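Local coordinates for muramoyltetrapeptide carboxypeptidase (Oxalobacter formigenes OXCC13, PDB 6UUK), which cleaves, as a serine-type LD-carboxypeptidase of the S66 peptidase family, the terminal D-amino acid from the tetrapeptide stems of murein, at the interface of chains A and B. Residues are numbered along the deposited sequence; one frame, centred on the assembly and turned at random. Chains: chain A/B, Muramoyltetrapeptide carboxypeptidase.

Contact 1: the interface of chains A and B. Residues chain A 287; chain B 63-64, 124.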
ATOM      1  N   TYR A 287     -13.770  18.782  -2.156  1.00 29.81           N
ATOM      2  CA  TYR A 287     -13.118  18.617  -0.862  1.00 22.27           C
ATOM      3  C   TYR A 287     -11.606  18.772  -0.962  1.00 28.49           C
ATOM      4  O   TYR A 287     -10.962  19.119   0.035  1.00 35.37           O
ATOM      5  CB  TYR A 287     -13.472  17.249  -0.270  1.00 29.37           C
ATOM      6  CG  TYR A 287     -13.045  17.066   1.170  1.00 33.57           C
ATOM      7  CD1 TYR A 287     -11.817  16.497   1.484  1.00 37.08           C
ATOM      8  CD2 TYR A 287     -13.871  17.458   2.215  1.00 29.68           C
ATOM      9  CE1 TYR A 287     -11.423  16.328   2.800  1.00 38.71           C
ATOM     10  CE2 TYR A 287     -13.487  17.292   3.532  1.00 34.73           C
ATOM     11  CZ  TYR A 287     -12.263  16.726   3.819  1.00 37.00           C
ATOM     12  OH  TYR A 287     -11.878  16.560   5.129  1.00 40.82           O
TER
ATOM     13  N   GLY B  63      -7.288  15.650   7.379  1.00 31.03           N
ATOM     14  CA  GLY B  63      -8.210  16.533   6.699  1.00 33.08           C
ATOM     15  C   GLY B  63      -8.964  17.444   7.649  1.00 35.18           C
ATOM     16  O   GLY B  63      -8.781  17.428   8.866  1.00 34.23           O
ATOM     17  N   TYR B  64      -9.836  18.258   7.063  1.00 34.69           N
ATOM     18  CA  TYR B  64     -10.642  19.216   7.804  1.00 36.99           C
ATOM     19  C   TYR B  64     -12.077  18.720   7.937  1.00 33.45           C
ATOM     20  O   TYR B  64     -12.521  17.817   7.225  1.00 32.23           O
ATOM     21  CB  TYR B  64     -10.623  20.593   7.127  1.00 32.72           C
ATOM     22  CG  TYR B  64     -11.066  20.588   5.680  1.00 28.36           C
ATOM     23  CD1 TYR B  64     -12.408  20.705   5.340  1.00 37.07           C
ATOM     24  CD2 TYR B  64     -10.139  20.477   4.653  1.00 29.19           C
ATOM     25  CE1 TYR B  64     -12.814  20.701   4.019  1.00 31.16           C
ATOM     26  CE2 TYR B  64     -10.536  20.473   3.329  1.00 25.07           C
ATOM     27  CZ  TYR B  64     -11.874  20.586   3.018  1.00 32.40           C
ATOM     28  OH  TYR B  64     -12.273  20.584   1.702  1.00 26.40           O
ATOM     29  N   ARG B 124      -9.934  13.909  11.679  1.00 33.01           N
ATOM     30  CA  ARG B 124     -10.195  12.974  10.596  1.00 30.75           C
ATOM     31  C   ARG B 124      -9.013  12.031  10.417  1.00 29.83           C
ATOM     32  O   ARG B 124      -7.952  12.194  11.027  1.00 27.99           O
ATOM     33  CB  ARG B 124     -10.482  13.709   9.280  1.00 34.28           C
ATOM     34  CG  ARG B 124     -11.936  14.089   9.090  1.00 29.06           C
ATOM     35  CD  ARG B 124     -12.273  14.259   7.619  1.00 24.95           C
ATOM     36  NE  ARG B 124     -13.713  14.369   7.402  1.00 39.53           N
ATOM     37  CZ  ARG B 124     -14.540  13.331   7.346  1.00 33.03           C
ATOM     38  NH1 ARG B 124     -14.073  12.098   7.491  1.00 25.83           N
ATOM     39  NH2 ARG B 124     -15.837  13.524   7.144  1.00 32.42           N
TER

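Contact 2: the interface of chains A and B. Residues chain A 257, 260-261; chain B 127, 130, 228.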
ATOM      1  N   ARG A 257       1.337   9.232  -0.945  1.00 16.83           N
ATOM      2  CA  ARG A 257       1.511   8.364   0.215  1.00 17.40           C
ATOM      3  C   ARG A 257       2.439   7.197  -0.100  1.00 21.94           C
ATOM      4  O   ARG A 257       3.308   6.854   0.709  1.00 16.89           O
ATOM      5  CB  ARG A 257       0.150   7.857   0.693  1.00 20.72           C
ATOM      6  CG  ARG A 257       0.202   7.010   1.953  1.00 20.74           C
ATOM      7  CD  ARG A 257      -1.192   6.563   2.357  1.00 21.18           C
ATOM      8  NE  ARG A 257      -1.811   5.724   1.335  1.00 18.03           N
ATOM      9  CZ  ARG A 257      -3.089   5.358   1.343  1.00 21.73           C
ATOM     10  NH1 ARG A 257      -3.891   5.761   2.318  1.00 27.61           N
ATOM     11  NH2 ARG A 257      -3.567   4.593   0.370  1.00 27.24           N
ATOM     12  N   LEU A 260       6.019   8.363  -0.416  1.00 19.45           N
ATOM     13  CA  LEU A 260       6.655   8.647   0.866  1.00 18.20           C
ATOM     14  C   LEU A 260       7.092   7.370   1.571  1.00 18.26           C
ATOM     15  O   LEU A 260       8.047   7.395   2.356  1.00 26.66           O
ATOM     16  CB  LEU A 260       5.709   9.452   1.758  1.00 18.61           C
ATOM     17  CG  LEU A 260       5.528  10.923   1.383  1.00 16.81           C
ATOM     18  CD1 LEU A 260       4.422  11.557   2.210  1.00 13.52           C
ATOM     19  CD2 LEU A 260       6.835  11.683   1.561  1.00 22.39           C
ATOM     20  N   GLN A 261       6.411   6.251   1.308  1.00 22.32           N
ATOM     21  CA  GLN A 261       6.836   4.978   1.881  1.00 17.15           C
ATOM     22  C   GLN A 261       8.223   4.591   1.385  1.00 23.57           C
ATOM     23  O   GLN A 261       9.073   4.155   2.170  1.00 22.40           O
ATOM     24  CB  GLN A 261       5.824   3.883   1.545  1.00 21.77           C
ATOM     25  CG  GLN A 261       6.231   2.497   2.025  1.00 20.13           C
ATOM     26  CD  GLN A 261       5.164   1.453   1.768  1.00 17.14           C
ATOM     27  OE1 GLN A 261       4.179   1.712   1.076  1.00 30.03           O
ATOM     28  NE2 GLN A 261       5.350   0.265   2.331  1.00 14.57           N
TER
ATOM     29  N   TYR B 127      -5.793  11.291   5.550  1.00 27.95           N
ATOM     30  CA  TYR B 127      -4.534  11.848   5.054  1.00 29.89           C
ATOM     31  C   TYR B 127      -4.656  13.340   4.749  1.00 28.94           C
ATOM     32  O   TYR B 127      -5.557  14.016   5.244  1.00 30.24           O
ATOM     33  CB  TYR B 127      -4.071  11.087   3.806  1.00 33.65           C
ATOM     34  CG  TYR B 127      -2.656  11.398   3.367  1.00 34.99           C
ATOM     35  CD1 TYR B 127      -1.598  10.583   3.746  1.00 38.44           C
ATOM     36  CD2 TYR B 127      -2.380  12.498   2.564  1.00 30.55           C
ATOM     37  CE1 TYR B 127      -0.304  10.859   3.344  1.00 31.26           C
ATOM     38  CE2 TYR B 127      -1.090  12.782   2.158  1.00 24.70           C
ATOM     39  CZ  TYR B 127      -0.057  11.959   2.551  1.00 22.65           C
ATOM     40  OH  TYR B 127       1.229  12.237   2.148  1.00 15.82           O
ATOM     41  N   THR B 130       1.434  11.326   7.897  1.00 19.10           N
ATOM     42  CA  THR B 130       2.699  10.927   7.288  1.00 20.90           C
ATOM     43  C   THR B 130       3.516  12.139   6.852  1.00 17.80           C
ATOM     44  O   THR B 130       4.750  12.122   6.948  1.00 19.80           O
ATOM     45  CB  THR B 130       2.435  10.000   6.098  1.00 23.15           C
ATOM     46  OG1 THR B 130       1.822   8.789   6.561  1.00 28.07           O
ATOM     47  CG2 THR B 130       3.730   9.656   5.373  1.00 30.85           C
ATOM     48  N   HIS B 228       1.789   0.471   4.675  1.00 23.37           N
ATOM     49  CA  HIS B 228       2.556   1.674   4.380  1.00 17.86           C
ATOM     50  C   HIS B 228       3.776   1.814   5.284  1.00 15.33           C
ATOM     51  O   HIS B 228       4.751   2.469   4.898  1.00 19.68           O
ATOM     52  CB  HIS B 228       1.654   2.905   4.511  1.00 19.33           C
ATOM     53  CG  HIS B 228       2.381   4.209   4.415  1.00 24.44           C
ATOM     54  ND1 HIS B 228       3.128   4.567   3.314  1.00 33.02           N
ATOM     55  CD2 HIS B 228       2.471   5.243   5.284  1.00 30.76           C
ATOM     56  CE1 HIS B 228       3.649   5.765   3.510  1.00 31.50           C
ATOM     57  NE2 HIS B 228       3.266   6.197   4.697  1.00 32.47           N
TER

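Contact 1: the interface of chains A and B
A:Tyr287 and B:Tyr64 meet face to face across the A/B interface of the deposited assembly of this S66-family LD-carboxypeptidase, which may reflect a dimer, one from the short 3-10 helix 286-288, the other from a loop of the partner chain. The two phenol rings are stacked, with centroids 4.3 Å apart and planes 20° from parallel. Their side chains run past each other in opposite directions, which brings each hydroxyl back toward the other residue's backbone. CZ of A:Tyr287 lies over the centre of the B:Tyr64 ring, whereas OH of B:Tyr64 lies over the rim of the A:Tyr287 ring, so the overlap is offset. The tightest carbon pair in the stack is A:Tyr287 CE2 to B:Tyr64 CE1 at 3.5 Å.

Two hydrogen bonds close the pair at its ends, and in both a phenol hydroxyl donates to a backbone carbonyl. OH of A:Tyr287 reaches O of B:Tyr64 at 2.5 Å, lying in the carbonyl plane on a lone pair. The reciprocal bond, from OH of B:Tyr64 to O of A:Tyr287, measures 2.6 Å, but its donor is tilted 26° from the carbonyl plane. With a bond at either end, neither ring is likely to slide or swing far without straining one of them. The side chain of B:Tyr64 is folded back over its own residue, CG sitting between the backbone N and the carbonyl carbon (chi1 56°), and this lets one residue offer both its ring and its carbonyl to A:Tyr287.

Van der Waals packing beside the donating hydroxyl comes from B:Arg124, whose extended aliphatic chain places CD 3.4 Å from OH of A:Tyr287. Its guanidinium has O of B:Tyr64 at its edge, in plane; a positive charge there would probably polarise the carbonyl that receives the A:Tyr287 hydroxyl. B:Gly63, with no side chain, adds a slight backbone contact, its C lying 4.0 Å from OH of A:Tyr287.

Contact 2: the interface of chains A and B
A:Leu260 and B:Thr130 touch through methyl groups at the apolar centre of this patch, where helix 252-264 of one S66-family subunit packs on the other. CD1 of the leucine lies 3.8 Å from CG2 of the threonine, and the two side chains pass in opposite directions. The threonine turns its methyl rather than its hydroxyl toward the leucine, CG2 being anti to the backbone N while OG1 is anti to the carbonyl carbon (chi1 -64°). B:Tyr127 borders the same leucine methyl from another side: its OH comes to 3.3 Å from CD1 of A:Leu260, a contact of the phenol tip with a methyl.

One helical turn back toward the N-terminus, A:Arg257 uses its aliphatic stem. Its CB is 4.0 Å from CE1 of B:Tyr127, and its CG lies over the centre of one face of the B:His228 imidazole, 4.0 Å above the plane. The arginine chain bends at chi3 beyond that methylene, and the guanidinium plane stands 41° from the imidazole.

B:His228, the last residue of helix 223-228, is bordered by A:Gln261 as well. CB of the glutamine approaches ND1 of the histidine at 3.3 Å, while the extended chain beyond it runs past the imidazole in the opposite sense. The amide plane is turned 79° from the ring, so the two flat groups do not stack. With an alanine at A:Gln261 the CB contact would stay but the outer chain would be gone, which would probably open a gap beside the B:His228 backbone carbonyl and leave the imidazole freer to turn.

Toward the polar rim, the terminal amide of A:Gln261 lies beside the B:His228 backbone, with NE2 3.4 Å from O. NE of A:Arg257 and ND1 of B:His228 are 5.4 Å apart; a positive charge on the arginine would probably make protonation of the histidine less favourable.

The C-alpha centres of contact 1 and contact 2 are about 16 Å apart, and no residue belongs to both. On chain B, B:Arg124 of contact 1 and B:Tyr127 of contact 2 are three positions apart in one loop stretch, whereas chain A supplies 3-10 helix 286-288 to one and helix 252-264 to the other. The two-fold axis repeats both contacts with the chains exchanged, consistent with a symmetric dimer. Contact 1 lies about 11 Å from the predicted nucleophile B:Ser152, and contact 2 about 16 Å from A:Glu246, so pairing of subunits might help position parts near both active sites.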